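Local coordinates for uncharacterized protein (Corynebacterium diphtheriae NCTC 13129, PDB 3CP3) that is of unknown function but belongs to the pyridoxamine 5'-phosphate oxidase family, and so probably binds a flavin cofactor in a split-barrel dimer, at residues A[22-27]-A[90-95]; A[57-62]-A[108-113]; A[96-101]-A[125-130]. All blocks are in the same frame, centred on the assembly; numbering follows the deposited sequence. Where two conformers were deposited one is given.

All three contacts reach one curled antiparallel sheet, and only interaction 3 lies wholly within it. Interactions 1 and 3 share strand 89-100 on opposite sides of the chain's centre: interaction 1 takes helix 17-25 against it, interaction 3 pairs it with strand 125-139. Interaction 2 sets the end of helix 104-110 on strand 57-62, itself a neighbour of strand 125-139. Each has a buried apolar part (Leu24-Val92-Leu94; Tyr59-Ala110; Ala98-Val127-Ile129) and a more exposed one: Arg23 on Trp90 by cation-pi, without hydrogen bonds; the Arg61-Asp111 salt bridge; and, beside the backbone pairing of interaction 3, a salt bridge within 125-130 on the face of Tyr99. Leu94 CD1 touches Val58 CG2, joining interactions 1 and 2.

Interaction 1. Residues A[22-27]-A[90-95]; sequences SRLSSE and WSVVLK
Arg23 lies across one face of the Trp90 indole, the two side chains sliding past each other in opposite directions. Its CB sits 3.8 Å from the centroid of the six-membered ring, 16° off the normal, a CH-pi contact; CD rests 3.9 Å above the ring plane, over its centre. The chain stays extended from CG to NE and carries the guanidinium on to the five-membered ring, where CZ is 4.9 Å from that ring's centroid in a cation-pi contact. The guanidinium is not laid flat: its plane stands 76° from the indole, and NH1 comes down to 3.5 Å from Trp90 CG.

The apolar part belongs to Leu24, whose CG is anti to the backbone N (chi1 179°). Leu24 CD1 packs 3.7 Å from Val92 CG1, the two side chains crossing at about a right angle, and meets Leu94 tip to tip, 3.8 Å from its CG. Phe47 and Leu49 of strand 39-50 also touch Leu24. At the far end of the indole, Glu27 CG approaches CH2 obliquely, while the Glu27 carboxylate forms a salt bridge with Arg83.

Within 22-27, Arg23 O accepts from both Ser26 N and Ser26 OG, the latter at 2.6 Å, while standing 3.4 Å from Trp90 CH2.

Helix 17-25 covers the face of strand 89-100 bearing Trp90, Val92 and Leu94; Ser91 and Val93 point the other way and pack on Pro44 and Ile42 of the second subunit, consistent with this family's dimer.

No hydrogen bond crosses between 22-27 and 90-95, so the contact rests on dispersion and on the attraction of a cation for an aromatic face. Asp19 bridges Arg23 NE, which probably steadies the guanidinium and tempers its charge.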
ATOM      1  N   SER A  22      11.681  -9.246  10.719  1.00 27.69           N
ATOM      2  CA  SER A  22      12.909  -9.430   9.930  1.00 26.49           C
ATOM      3  C   SER A  22      12.653  -9.094   8.449  1.00 26.72           C
ATOM      4  O   SER A  22      13.446  -8.391   7.759  1.00 26.53           O
ATOM      5  CB  SER A  22      13.383 -10.867  10.042  1.00 24.89           C
ATOM      6  OG  SER A  22      13.647 -11.199  11.397  1.00 25.34           O
ATOM      7  N   ARG A  23      11.551  -9.586   7.913  1.00 25.66           N
ATOM      8  CA  ARG A  23      11.319  -9.386   6.478  1.00 27.12           C
ATOM      9  C   ARG A  23      11.049  -7.903   6.198  1.00 28.26           C
ATOM     10  O   ARG A  23      11.528  -7.317   5.203  1.00 29.79           O
ATOM     11  CB  ARG A  23      10.123 -10.193   6.005  1.00 26.46           C
ATOM     12  CG  ARG A  23      10.369 -11.740   5.941  1.00 26.00           C
ATOM     13  CD  ARG A  23       9.166 -12.395   5.390  1.00 27.44           C
ATOM     14  NE  ARG A  23       9.058 -13.807   5.792  1.00 22.15           N
ATOM     15  CZ  ARG A  23       8.509 -14.748   5.042  1.00 25.20           C
ATOM     16  NH1 ARG A  23       8.118 -14.474   3.803  1.00 24.69           N
ATOM     17  NH2 ARG A  23       8.377 -15.991   5.533  1.00 19.81           N
ATOM     18  N   LEU A  24      10.302  -7.275   7.071  1.00 28.84           N
ATOM     19  CA  LEU A  24      10.071  -5.819   6.892  1.00 30.19           C
ATOM     20  C   LEU A  24      11.409  -5.039   6.904  1.00 29.95           C
ATOM     21  O   LEU A  24      11.629  -4.143   6.056  1.00 30.68           O
ATOM     22  CB  LEU A  24       9.114  -5.337   8.001  1.00 29.77           C
ATOM     23  CG  LEU A  24       8.749  -3.838   8.020  1.00 36.31           C
ATOM     24  CD1 LEU A  24       7.233  -3.627   8.169  1.00 37.16           C
ATOM     25  CD2 LEU A  24       9.465  -3.228   9.168  1.00 34.09           C
ATOM     26  N   SER A  25      12.272  -5.413   7.854  0.60 29.75           N
ATOM     27  CA  SER A  25      13.638  -4.910   8.038  0.60 29.50           C
ATOM     28  C   SER A  25      14.573  -5.070   6.829  0.60 30.19           C
ATOM     29  O   SER A  25      15.569  -4.339   6.715  0.60 30.07           O
ATOM     30  CB  SER A  25      14.293  -5.649   9.210  0.60 30.01           C
ATOM     31  OG  SER A  25      14.958  -6.815   8.742  0.60 27.65           O
ATOM     32  N   SER A  26      14.265  -6.028   5.940  1.00 29.77           N
ATOM     33  CA  SER A  26      15.080  -6.286   4.784  1.00 28.29           C
ATOM     34  C   SER A  26      14.742  -5.335   3.629  1.00 29.08           C
ATOM     35  O   SER A  26      15.407  -5.358   2.635  1.00 27.97           O
ATOM     36  CB  SER A  26      14.910  -7.713   4.283  1.00 27.55           C
ATOM     37  OG  SER A  26      13.615  -7.886   3.724  1.00 28.20           O
ATOM     38  N   GLU A  27      13.682  -4.551   3.730  1.00 28.43           N
ATOM     39  CA  GLU A  27      13.342  -3.639   2.651  1.00 29.13           C
ATOM     40  C   GLU A  27      13.666  -2.231   3.178  1.00 29.08           C
ATOM     41  O   GLU A  27      13.754  -2.016   4.378  1.00 27.36           O
ATOM     42  CB  GLU A  27      11.836  -3.716   2.397  1.00 28.84           C
ATOM     43  CG  GLU A  27      11.383  -5.085   1.845  1.00 32.15           C
ATOM     44  CD  GLU A  27      11.704  -5.203   0.383  1.00 37.53           C
ATOM     45  OE1 GLU A  27      11.646  -4.149  -0.315  1.00 42.23           O
ATOM     46  OE2 GLU A  27      12.022  -6.306  -0.077  1.00 40.75           O
ATOM     47  N   TRP A  90       4.728 -12.288  -0.088  1.00 33.65           N
ATOM     48  CA  TRP A  90       4.483 -11.967   1.341  1.00 32.33           C
ATOM     49  C   TRP A  90       4.231 -10.489   1.511  1.00 32.55           C
ATOM     50  O   TRP A  90       4.634  -9.661   0.650  1.00 34.31           O
ATOM     51  CB  TRP A  90       5.676 -12.375   2.247  1.00 30.78           C
ATOM     52  CG  TRP A  90       6.981 -11.689   1.958  1.00 28.17           C
ATOM     53  CD1 TRP A  90       7.975 -12.134   1.109  1.00 31.07           C
ATOM     54  CD2 TRP A  90       7.463 -10.444   2.497  1.00 27.37           C
ATOM     55  NE1 TRP A  90       9.011 -11.264   1.109  1.00 28.21           N
ATOM     56  CE2 TRP A  90       8.735 -10.212   1.939  1.00 30.63           C
ATOM     57  CE3 TRP A  90       6.951  -9.520   3.395  1.00 26.59           C
ATOM     58  CZ2 TRP A  90       9.490  -9.070   2.229  1.00 29.24           C
ATOM     59  CZ3 TRP A  90       7.689  -8.384   3.702  1.00 28.22           C
ATOM     60  CH2 TRP A  90       8.968  -8.175   3.127  1.00 32.68           C
ATOM     61  N   SER A  91       3.548 -10.140   2.604  1.00 31.38           N
ATOM     62  CA  SER A  91       3.390  -8.747   3.001  1.00 30.51           C
ATOM     63  C   SER A  91       3.412  -8.671   4.498  1.00 28.56           C
ATOM     64  O   SER A  91       3.017  -9.627   5.157  1.00 28.05           O
ATOM     65  CB  SER A  91       2.025  -8.183   2.554  1.00 31.56           C
ATOM     66  OG  SER A  91       0.982  -8.967   3.119  1.00 35.61           O
ATOM     67  N   VAL A  92       3.826  -7.532   5.029  1.00 27.65           N
ATOM     68  CA  VAL A  92       3.806  -7.292   6.457  1.00 28.11           C
ATOM     69  C   VAL A  92       3.073  -5.940   6.597  1.00 30.59           C
ATOM     70  O   VAL A  92       3.421  -4.989   5.864  1.00 31.07           O
ATOM     71  CB  VAL A  92       5.220  -7.199   7.031  1.00 26.01           C
ATOM     72  CG1 VAL A  92       5.188  -6.713   8.564  1.00 25.95           C
ATOM     73  CG2 VAL A  92       5.912  -8.627   6.921  1.00 27.29           C
ATOM     74  N   VAL A  93       2.074  -5.910   7.476  1.00 30.15           N
ATOM     75  CA  VAL A  93       1.298  -4.685   7.784  1.00 29.88           C
ATOM     76  C   VAL A  93       1.514  -4.357   9.254  1.00 31.26           C
ATOM     77  O   VAL A  93       1.227  -5.195  10.180  1.00 29.64           O
ATOM     78  CB  VAL A  93      -0.184  -4.901   7.491  1.00 29.43           C
ATOM     79  CG1 VAL A  93      -1.105  -3.642   7.947  1.00 31.11           C
ATOM     80  CG2 VAL A  93      -0.389  -5.220   6.059  1.00 28.60           C
ATOM     81  N   LEU A  94       1.968  -3.142   9.500  1.00 30.57           N
ATOM     82  CA  LEU A  94       2.004  -2.645  10.854  1.00 31.38           C
ATOM     83  C   LEU A  94       0.809  -1.716  11.101  1.00 32.50           C
ATOM     84  O   LEU A  94       0.476  -0.874  10.235  1.00 32.94           O
ATOM     85  CB  LEU A  94       3.339  -1.923  11.104  1.00 30.67           C
ATOM     86  CG  LEU A  94       4.616  -2.606  10.682  1.00 33.54           C
ATOM     87  CD1 LEU A  94       5.753  -1.666  11.082  1.00 34.69           C
ATOM     88  CD2 LEU A  94       4.736  -3.993  11.418  1.00 33.18           C
ATOM     89  N   LYS A  95       0.129  -1.882  12.245  1.00 31.43           N
ATOM     90  CA  LYS A  95      -0.796  -0.860  12.713  1.00 32.17           C
ATOM     91  C   LYS A  95      -0.096  -0.001  13.748  1.00 31.93           C
ATOM     92  O   LYS A  95       0.559  -0.542  14.636  1.00 32.24           O
ATOM     93  CB  LYS A  95      -1.996  -1.478  13.382  1.00 32.90           C
ATOM     94  CG  LYS A  95      -2.924  -2.218  12.422  1.00 37.93           C
ATOM     95  CD  LYS A  95      -4.298  -2.356  13.085  1.00 40.99           C
ATOM     96  CE  LYS A  95      -5.190  -3.399  12.389  1.00 48.84           C
ATOM     97  NZ  LYS A  95      -5.484  -3.048  10.956  1.00 49.15           N
TER

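Interaction 2. Residues A[57-62]-A[108-113]; sequences RVYFRT and RHADTL
Ala110 sets its CB over one face of the Tyr59 ring, 4.0 Å from the centroid and 18° off the normal, offset toward the rim by CD1: a CH-pi contact. Leu113, carried round by the type I turn from Ala110, brings CD1 obliquely to 3.7 Å from Tyr59 CD2.

Charged groups flank this apolar centre. Arg61, extended from CG to NE, reaches Asp111 with NH1, 3.3 Å from OD1; the salt bridge includes only a weak hydrogen bond, bent to 132°, and the guanidinium and carboxylate planes lie 40° apart. The Arg61 guanidinium also makes a cation-pi contact with Trp118. Toward the Arg57 end of the strand, Tyr59 OH lies 3.2 Å above the plane of the Arg57 guanidinium and hydrogen-bonds to Glu106. Arg57 NH2 and His109 NE2, 4.0 Å apart, do not bond each other; both turn to Asp50 OD2, which would ease any repulsion between them.

Strand 57-62 runs between strands 39-50 and 125-139, bonded to both through its backbone, and the end of helix 104-110 with its following turn packs against the side of it that carries Tyr59.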
ATOM      1  N   ARG A  57       9.696   0.439  16.471  1.00 40.69           N
ATOM      2  CA  ARG A  57       9.404   1.772  15.961  1.00 38.46           C
ATOM      3  C   ARG A  57       9.902   1.876  14.541  1.00 36.00           C
ATOM      4  O   ARG A  57      10.972   1.373  14.230  1.00 35.13           O
ATOM      5  CB  ARG A  57      10.117   2.834  16.830  1.00 38.28           C
ATOM      6  CG  ARG A  57       9.444   2.976  18.189  1.00 41.83           C
ATOM      7  CD  ARG A  57       9.877   4.208  18.949  1.00 45.58           C
ATOM      8  NE  ARG A  57      11.316   4.212  19.078  1.00 46.49           N
ATOM      9  CZ  ARG A  57      12.008   5.052  19.840  1.00 49.10           C
ATOM     10  NH1 ARG A  57      11.381   5.970  20.591  1.00 44.54           N
ATOM     11  NH2 ARG A  57      13.341   4.961  19.836  1.00 48.81           N
ATOM     12  N   VAL A  58       9.150   2.558  13.690  1.00 33.79           N
ATOM     13  CA  VAL A  58       9.610   2.894  12.328  1.00 31.88           C
ATOM     14  C   VAL A  58       9.853   4.370  12.219  1.00 31.62           C
ATOM     15  O   VAL A  58       8.997   5.163  12.657  1.00 30.81           O
ATOM     16  CB  VAL A  58       8.506   2.547  11.277  1.00 33.71           C
ATOM     17  CG1 VAL A  58       8.888   2.998   9.848  1.00 27.10           C
ATOM     18  CG2 VAL A  58       8.228   1.070  11.328  1.00 32.80           C
ATOM     19  N   TYR A  59      10.974   4.754  11.609  1.00 28.65           N
ATOM     20  CA  TYR A  59      11.201   6.161  11.268  1.00 28.71           C
ATOM     21  C   TYR A  59      11.228   6.350   9.774  1.00 28.96           C
ATOM     22  O   TYR A  59      11.803   5.528   9.039  1.00 27.74           O
ATOM     23  CB  TYR A  59      12.564   6.625  11.793  1.00 28.30           C
ATOM     24  CG  TYR A  59      12.601   6.749  13.280  1.00 29.29           C
ATOM     25  CD1 TYR A  59      12.134   7.916  13.910  1.00 27.25           C
ATOM     26  CD2 TYR A  59      13.072   5.713  14.073  1.00 29.87           C
ATOM     27  CE1 TYR A  59      12.167   8.032  15.303  1.00 31.57           C
ATOM     28  CE2 TYR A  59      13.130   5.855  15.479  1.00 33.04           C
ATOM     29  CZ  TYR A  59      12.647   6.994  16.072  1.00 29.54           C
ATOM     30  OH  TYR A  59      12.697   7.146  17.440  1.00 30.42           O
ATOM     31  N   PHE A  60      10.671   7.471   9.332  1.00 28.24           N
ATOM     32  CA  PHE A  60      10.814   7.926   7.971  1.00 29.33           C
ATOM     33  C   PHE A  60      10.875   9.454   7.969  1.00 31.53           C
ATOM     34  O   PHE A  60      10.771  10.075   9.020  1.00 30.61           O
ATOM     35  CB  PHE A  60       9.679   7.315   7.087  1.00 29.33           C
ATOM     36  CG  PHE A  60       8.291   7.793   7.430  1.00 29.37           C
ATOM     37  CD1 PHE A  60       7.771   8.933   6.813  1.00 28.82           C
ATOM     38  CD2 PHE A  60       7.521   7.131   8.358  1.00 29.73           C
ATOM     39  CE1 PHE A  60       6.480   9.360   7.120  1.00 28.87           C
ATOM     40  CE2 PHE A  60       6.251   7.596   8.716  1.00 30.40           C
ATOM     41  CZ  PHE A  60       5.725   8.696   8.089  1.00 28.71           C
ATOM     42  N   ARG A  61      11.177  10.050   6.818  1.00 33.81           N
ATOM     43  CA  ARG A  61      11.255  11.477   6.687  1.00 37.20           C
ATOM     44  C   ARG A  61      10.143  12.018   5.870  1.00 38.54           C
ATOM     45  O   ARG A  61       9.714  11.376   4.947  1.00 37.39           O
ATOM     46  CB  ARG A  61      12.523  11.861   5.978  1.00 36.78           C
ATOM     47  CG  ARG A  61      13.722  11.588   6.775  1.00 42.89           C
ATOM     48  CD  ARG A  61      14.880  11.363   5.857  1.00 47.24           C
ATOM     49  NE  ARG A  61      16.086  11.533   6.632  1.00 53.46           N
ATOM     50  CZ  ARG A  61      17.317  11.402   6.161  1.00 53.96           C
ATOM     51  NH1 ARG A  61      18.342  11.580   6.990  1.00 54.97           N
ATOM     52  NH2 ARG A  61      17.510  11.099   4.881  1.00 52.67           N
ATOM     53  N   THR A  62       9.736  13.246   6.184  1.00 41.49           N
ATOM     54  CA  THR A  62       8.787  13.986   5.375  1.00 44.89           C
ATOM     55  C   THR A  62       9.373  15.351   5.020  1.00 46.16           C
ATOM     56  O   THR A  62       9.662  16.159   5.917  1.00 46.54           O
ATOM     57  CB  THR A  62       7.400  14.162   6.085  1.00 45.41           C
ATOM     58  OG1 THR A  62       7.564  14.618   7.436  1.00 48.06           O
ATOM     59  CG2 THR A  62       6.690  12.895   6.126  1.00 47.78           C
ATOM     60  N   ARG A 108      18.335  13.125  16.514  1.00 31.46           N
ATOM     61  CA  ARG A 108      19.751  12.797  16.420  1.00 32.15           C
ATOM     62  C   ARG A 108      19.999  11.277  16.325  1.00 32.12           C
ATOM     63  O   ARG A 108      20.735  10.783  15.461  1.00 31.56           O
ATOM     64  CB  ARG A 108      20.468  13.409  17.629  1.00 32.24           C
ATOM     65  CG  ARG A 108      21.956  13.281  17.634  1.00 33.31           C
ATOM     66  CD  ARG A 108      22.594  14.155  18.752  1.00 36.67           C
ATOM     67  NE  ARG A 108      22.093  15.544  18.804  1.00 42.13           N
ATOM     68  CZ  ARG A 108      21.630  16.177  19.907  1.00 44.98           C
ATOM     69  NH1 ARG A 108      21.601  15.573  21.103  1.00 46.27           N
ATOM     70  NH2 ARG A 108      21.205  17.438  19.823  1.00 43.79           N
ATOM     71  N   HIS A 109      19.358  10.553  17.229  1.00 33.09           N
ATOM     72  CA  HIS A 109      19.242   9.104  17.185  1.00 33.53           C
ATOM     73  C   HIS A 109      18.660   8.547  15.840  1.00 33.34           C
ATOM     74  O   HIS A 109      19.257   7.682  15.230  1.00 33.44           O
ATOM     75  CB  HIS A 109      18.404   8.626  18.382  1.00 33.17           C
ATOM     76  CG  HIS A 109      17.953   7.212  18.260  1.00 34.17           C
ATOM     77  ND1 HIS A 109      18.831   6.152  18.276  1.00 34.71           N
ATOM     78  CD2 HIS A 109      16.721   6.686  18.050  1.00 31.69           C
ATOM     79  CE1 HIS A 109      18.156   5.030  18.101  1.00 34.54           C
ATOM     80  NE2 HIS A 109      16.877   5.328  17.980  1.00 33.60           N
ATOM     81  N   ALA A 110      17.521   9.059  15.395  1.00 33.51           N
ATOM     82  CA  ALA A 110      16.933   8.630  14.113  1.00 33.95           C
ATOM     83  C   ALA A 110      17.921   8.814  12.938  1.00 34.60           C
ATOM     84  O   ALA A 110      17.976   7.984  12.031  1.00 33.39           O
ATOM     85  CB  ALA A 110      15.658   9.372  13.859  1.00 33.68           C
ATOM     86  N   ASP A 111      18.720   9.879  13.005  1.00 35.16           N
ATOM     87  CA  ASP A 111      19.720  10.192  11.986  1.00 36.68           C
ATOM     88  C   ASP A 111      20.925   9.230  11.914  1.00 36.94           C
ATOM     89  O   ASP A 111      21.778   9.367  11.027  1.00 36.63           O
ATOM     90  CB  ASP A 111      20.204  11.623  12.161  1.00 37.53           C
ATOM     91  CG  ASP A 111      20.594  12.266  10.850  1.00 39.50           C
ATOM     92  OD1 ASP A 111      19.773  12.226   9.903  1.00 45.03           O
ATOM     93  OD2 ASP A 111      21.712  12.798  10.764  1.00 41.23           O
ATOM     94  N   THR A 112      21.015   8.277  12.844  1.00 37.33           N
ATOM     95  CA  THR A 112      22.143   7.323  12.848  1.00 38.08           C
ATOM     96  C   THR A 112      21.723   5.958  12.295  1.00 38.54           C
ATOM     97  O   THR A 112      22.537   5.023  12.198  1.00 38.00           O
ATOM     98  CB  THR A 112      22.725   7.102  14.259  1.00 38.12           C
ATOM     99  OG1 THR A 112      21.723   6.497  15.082  1.00 40.69           O
ATOM    100  CG2 THR A 112      23.148   8.412  14.875  1.00 36.95           C
ATOM    101  N   LEU A 113      20.451   5.857  11.921  1.00 38.81           N
ATOM    102  CA  LEU A 113      19.859   4.573  11.571  1.00 39.98           C
ATOM    103  C   LEU A 113      20.039   4.139  10.112  1.00 40.51           C
ATOM    104  O   LEU A 113      19.646   3.033   9.754  1.00 41.21           O
ATOM    105  CB  LEU A 113      18.391   4.554  11.969  1.00 39.62           C
ATOM    106  CG  LEU A 113      18.138   4.723  13.480  1.00 41.30           C
ATOM    107  CD1 LEU A 113      16.650   4.774  13.755  1.00 41.36           C
ATOM    108  CD2 LEU A 113      18.801   3.618  14.307  1.00 41.61           C
TER

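Interaction 3. Residues A[96-101]-A[125-130]; sequences GNAYVV and NFVRID
Asn97 and Asp130 form the first hydrogen-bonded pair of an antiparallel beta pairing, part of the curled sheet expected of a flavin-binding split barrel. Their backbones bond both ways, Asp130 N reaching Asn97 O at 2.9 Å and Asn97 N reaching Asp130 O. Two residues on, Tyr99 and Arg128 repeat the exchange, with Arg128 N 2.8 Å from Tyr99 O. Val101 N, just past the strand end, gives a more bent bond (140°) to Phe126 O. The alternate pairs, Ala98 with Ile129 and Val100 with Val127, are non-hydrogen-bonded; Ala98 CA and Val100 CA instead direct C-H groups at Arg128 O and Phe126 O. Outward backbone groups bond neighbours: Gly96 with Val77, Ala98 with Ser75, Val127 with Phe60 and Ile129 with Val58. The side chains of these alternate pairs share the opposite face from Tyr99 and Arg128, where Ala98 CB packs 3.8 Å from Val127 CG1.

On the polar face, Arg128, bent at chi2 and chi3, donates from NH1 to Asp130 OD2 at 3.1 Å, a salt bridge on the syn side but 31° out of the carboxylate plane, while NE is held by Glu106. The guanidinium passes obliquely by Tyr99, whose ring plane is 46° from its own.

Asn97 is satisfied from outside: Arg132 donates to OD1, and ND2 bonds Ser75. A water adds a hydrogen bond to OD1 and a weak one to Asp130 O. Asp130 OD2 accepts from Arg128 NH1 and from a second water, which also bonds Tyr99 OH at 2.5 Å; the same carboxylate oxygen lies at the edge of the tyrosine ring, 3.4 Å from Tyr99 CE2.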
ATOM      1  N   GLY A  96      -0.251   1.328  13.662  1.00 31.33           N
ATOM      2  CA  GLY A  96       0.344   2.153  14.682  1.00 31.49           C
ATOM      3  C   GLY A  96      -0.080   3.595  14.673  1.00 30.91           C
ATOM      4  O   GLY A  96      -1.108   3.943  14.073  1.00 31.14           O
ATOM      5  N   ASN A  97       0.667   4.401  15.423  1.00 30.00           N
ATOM      6  CA  ASN A  97       0.431   5.838  15.498  1.00 28.91           C
ATOM      7  C   ASN A  97       1.675   6.581  15.106  1.00 27.34           C
ATOM      8  O   ASN A  97       2.785   6.257  15.617  1.00 26.72           O
ATOM      9  CB  ASN A  97      -0.047   6.269  16.873  1.00 28.54           C
ATOM     10  CG  ASN A  97      -1.431   5.694  17.197  1.00 30.11           C
ATOM     11  OD1 ASN A  97      -1.523   4.564  17.619  1.00 31.50           O
ATOM     12  ND2 ASN A  97      -2.502   6.472  16.991  1.00 25.46           N
ATOM     13  N   ALA A  98       1.504   7.534  14.179  1.00 25.72           N
ATOM     14  CA  ALA A  98       2.659   8.235  13.604  1.00 27.92           C
ATOM     15  C   ALA A  98       2.707   9.671  14.166  1.00 27.48           C
ATOM     16  O   ALA A  98       1.662  10.372  14.200  1.00 26.85           O
ATOM     17  CB  ALA A  98       2.572   8.272  12.086  1.00 27.59           C
ATOM     18  N   TYR A  99       3.897  10.108  14.590  1.00 27.70           N
ATOM     19  CA  TYR A  99       4.089  11.462  15.090  1.00 28.85           C
ATOM     20  C   TYR A  99       5.386  12.040  14.554  1.00 29.67           C
ATOM     21  O   TYR A  99       6.375  11.316  14.476  1.00 29.91           O
ATOM     22  CB  TYR A  99       4.190  11.515  16.638  1.00 27.63           C
ATOM     23  CG  TYR A  99       3.187  10.621  17.348  1.00 29.28           C
ATOM     24  CD1 TYR A  99       1.837  11.017  17.529  1.00 26.54           C
ATOM     25  CD2 TYR A  99       3.580   9.367  17.826  1.00 27.65           C
ATOM     26  CE1 TYR A  99       0.930  10.171  18.170  1.00 29.20           C
ATOM     27  CE2 TYR A  99       2.668   8.516  18.477  1.00 29.90           C
ATOM     28  CZ  TYR A  99       1.367   8.942  18.666  1.00 27.95           C
ATOM     29  OH  TYR A  99       0.510   8.089  19.299  1.00 29.63           O
ATOM     30  N   VAL A 100       5.376  13.333  14.218  1.00 30.47           N
ATOM     31  CA  VAL A 100       6.638  14.074  13.964  1.00 31.22           C
ATOM     32  C   VAL A 100       7.517  14.023  15.223  1.00 31.01           C
ATOM     33  O   VAL A 100       6.994  14.144  16.311  1.00 30.02           O
ATOM     34  CB  VAL A 100       6.361  15.519  13.530  1.00 31.93           C
ATOM     35  CG1 VAL A 100       7.651  16.238  13.282  1.00 29.62           C
ATOM     36  CG2 VAL A 100       5.534  15.537  12.262  1.00 31.60           C
ATOM     37  N   VAL A 101       8.855  13.925  15.137  0.50 30.83           N
ATOM     38  CA  VAL A 101       9.720  13.535  16.337  0.50 30.67           C
ATOM     39  C   VAL A 101       9.974  14.486  17.600  0.50 30.90           C
ATOM     40  O   VAL A 101       9.973  14.049  18.772  0.50 29.96           O
ATOM     41  CB  VAL A 101      11.034  12.832  15.814  0.50 31.17           C
ATOM     42  CG1 VAL A 101      12.125  12.752  16.847  0.50 28.78           C
ATOM     43  CG2 VAL A 101      10.681  11.422  15.294  0.50 29.47           C
ATOM     44  N   ASN A 125      11.401  16.644   8.417  1.00 36.80           N
ATOM     45  CA  ASN A 125      11.262  16.129   9.766  1.00 34.60           C
ATOM     46  C   ASN A 125      11.296  14.615   9.693  1.00 32.61           C
ATOM     47  O   ASN A 125      10.845  14.042   8.704  1.00 34.06           O
ATOM     48  CB  ASN A 125       9.923  16.526  10.400  1.00 34.68           C
ATOM     49  CG  ASN A 125       9.822  17.983  10.815  1.00 38.25           C
ATOM     50  OD1 ASN A 125       8.758  18.576  10.612  1.00 41.97           O
ATOM     51  ND2 ASN A 125      10.862  18.550  11.460  1.00 36.18           N
ATOM     52  N   PHE A 126      11.724  13.962  10.761  1.00 30.48           N
ATOM     53  CA  PHE A 126      11.497  12.525  10.934  1.00 31.17           C
ATOM     54  C   PHE A 126      10.071  12.317  11.434  1.00 30.25           C
ATOM     55  O   PHE A 126       9.569  13.173  12.171  1.00 30.73           O
ATOM     56  CB  PHE A 126      12.472  12.017  11.978  1.00 30.57           C
ATOM     57  CG  PHE A 126      13.885  11.931  11.470  1.00 31.41           C
ATOM     58  CD1 PHE A 126      14.260  10.902  10.616  1.00 34.06           C
ATOM     59  CD2 PHE A 126      14.807  12.878  11.813  1.00 34.52           C
ATOM     60  CE1 PHE A 126      15.603  10.837  10.154  1.00 34.87           C
ATOM     61  CE2 PHE A 126      16.126  12.818  11.353  1.00 37.05           C
ATOM     62  CZ  PHE A 126      16.494  11.779  10.519  1.00 33.17           C
ATOM     63  N   VAL A 127       9.432  11.225  11.060  1.00 29.14           N
ATOM     64  CA  VAL A 127       8.149  10.833  11.651  1.00 28.90           C
ATOM     65  C   VAL A 127       8.474   9.493  12.291  1.00 29.11           C
ATOM     66  O   VAL A 127       9.249   8.730  11.702  1.00 27.96           O
ATOM     67  CB  VAL A 127       7.074  10.703  10.549  1.00 29.65           C
ATOM     68  CG1 VAL A 127       5.738  10.209  11.109  1.00 30.36           C
ATOM     69  CG2 VAL A 127       6.908  12.055   9.846  1.00 31.13           C
ATOM     70  N   ARG A 128       7.992   9.261  13.516  1.00 28.83           N
ATOM     71  CA  ARG A 128       8.116   7.995  14.221  1.00 28.68           C
ATOM     72  C   ARG A 128       6.760   7.301  14.223  1.00 29.50           C
ATOM     73  O   ARG A 128       5.757   7.928  14.546  1.00 27.51           O
ATOM     74  CB  ARG A 128       8.482   8.226  15.695  1.00 29.26           C
ATOM     75  CG  ARG A 128       8.765   6.938  16.494  1.00 31.70           C
ATOM     76  CD  ARG A 128       8.345   7.094  17.966  1.00 36.34           C
ATOM     77  NE  ARG A 128       8.556   8.461  18.427  1.00 37.71           N
ATOM     78  CZ  ARG A 128       7.705   9.168  19.159  1.00 40.29           C
ATOM     79  NH1 ARG A 128       6.528   8.669  19.563  1.00 38.44           N
ATOM     80  NH2 ARG A 128       8.039  10.410  19.492  1.00 40.80           N
ATOM     81  N   ILE A 129       6.752   6.008  13.899  1.00 29.06           N
ATOM     82  CA  ILE A 129       5.562   5.182  14.076  1.00 30.44           C
ATOM     83  C   ILE A 129       5.754   4.287  15.282  1.00 30.94           C
ATOM     84  O   ILE A 129       6.651   3.471  15.287  1.00 31.67           O
ATOM     85  CB  ILE A 129       5.194   4.273  12.824  1.00 30.73           C
ATOM     86  CG1 ILE A 129       5.125   5.117  11.538  1.00 30.95           C
ATOM     87  CG2 ILE A 129       3.805   3.602  13.108  1.00 29.61           C
ATOM     88  CD1 ILE A 129       5.052   4.323  10.179  1.00 30.90           C
ATOM     89  N   ASP A 130       4.886   4.426  16.276  1.00 30.57           N
ATOM     90  CA  ASP A 130       4.846   3.520  17.393  1.00 31.75           C
ATOM     91  C   ASP A 130       3.929   2.371  16.988  1.00 33.16           C
ATOM     92  O   ASP A 130       2.746   2.585  16.761  1.00 34.75           O
ATOM     93  CB  ASP A 130       4.239   4.215  18.610  1.00 31.82           C
ATOM     94  CG  ASP A 130       5.210   5.169  19.283  1.00 31.22           C
ATOM     95  OD1 ASP A 130       6.436   4.979  19.225  1.00 30.61           O
ATOM     96  OD2 ASP A 130       4.739   6.135  19.845  1.00 31.49           O
TER
HETATM   97  O   HOH W   1       0.551   3.792  19.075  1.00 54.74           O
HETATM   98  O   HOH W   2       1.692   6.258  20.449  1.00 50.83           O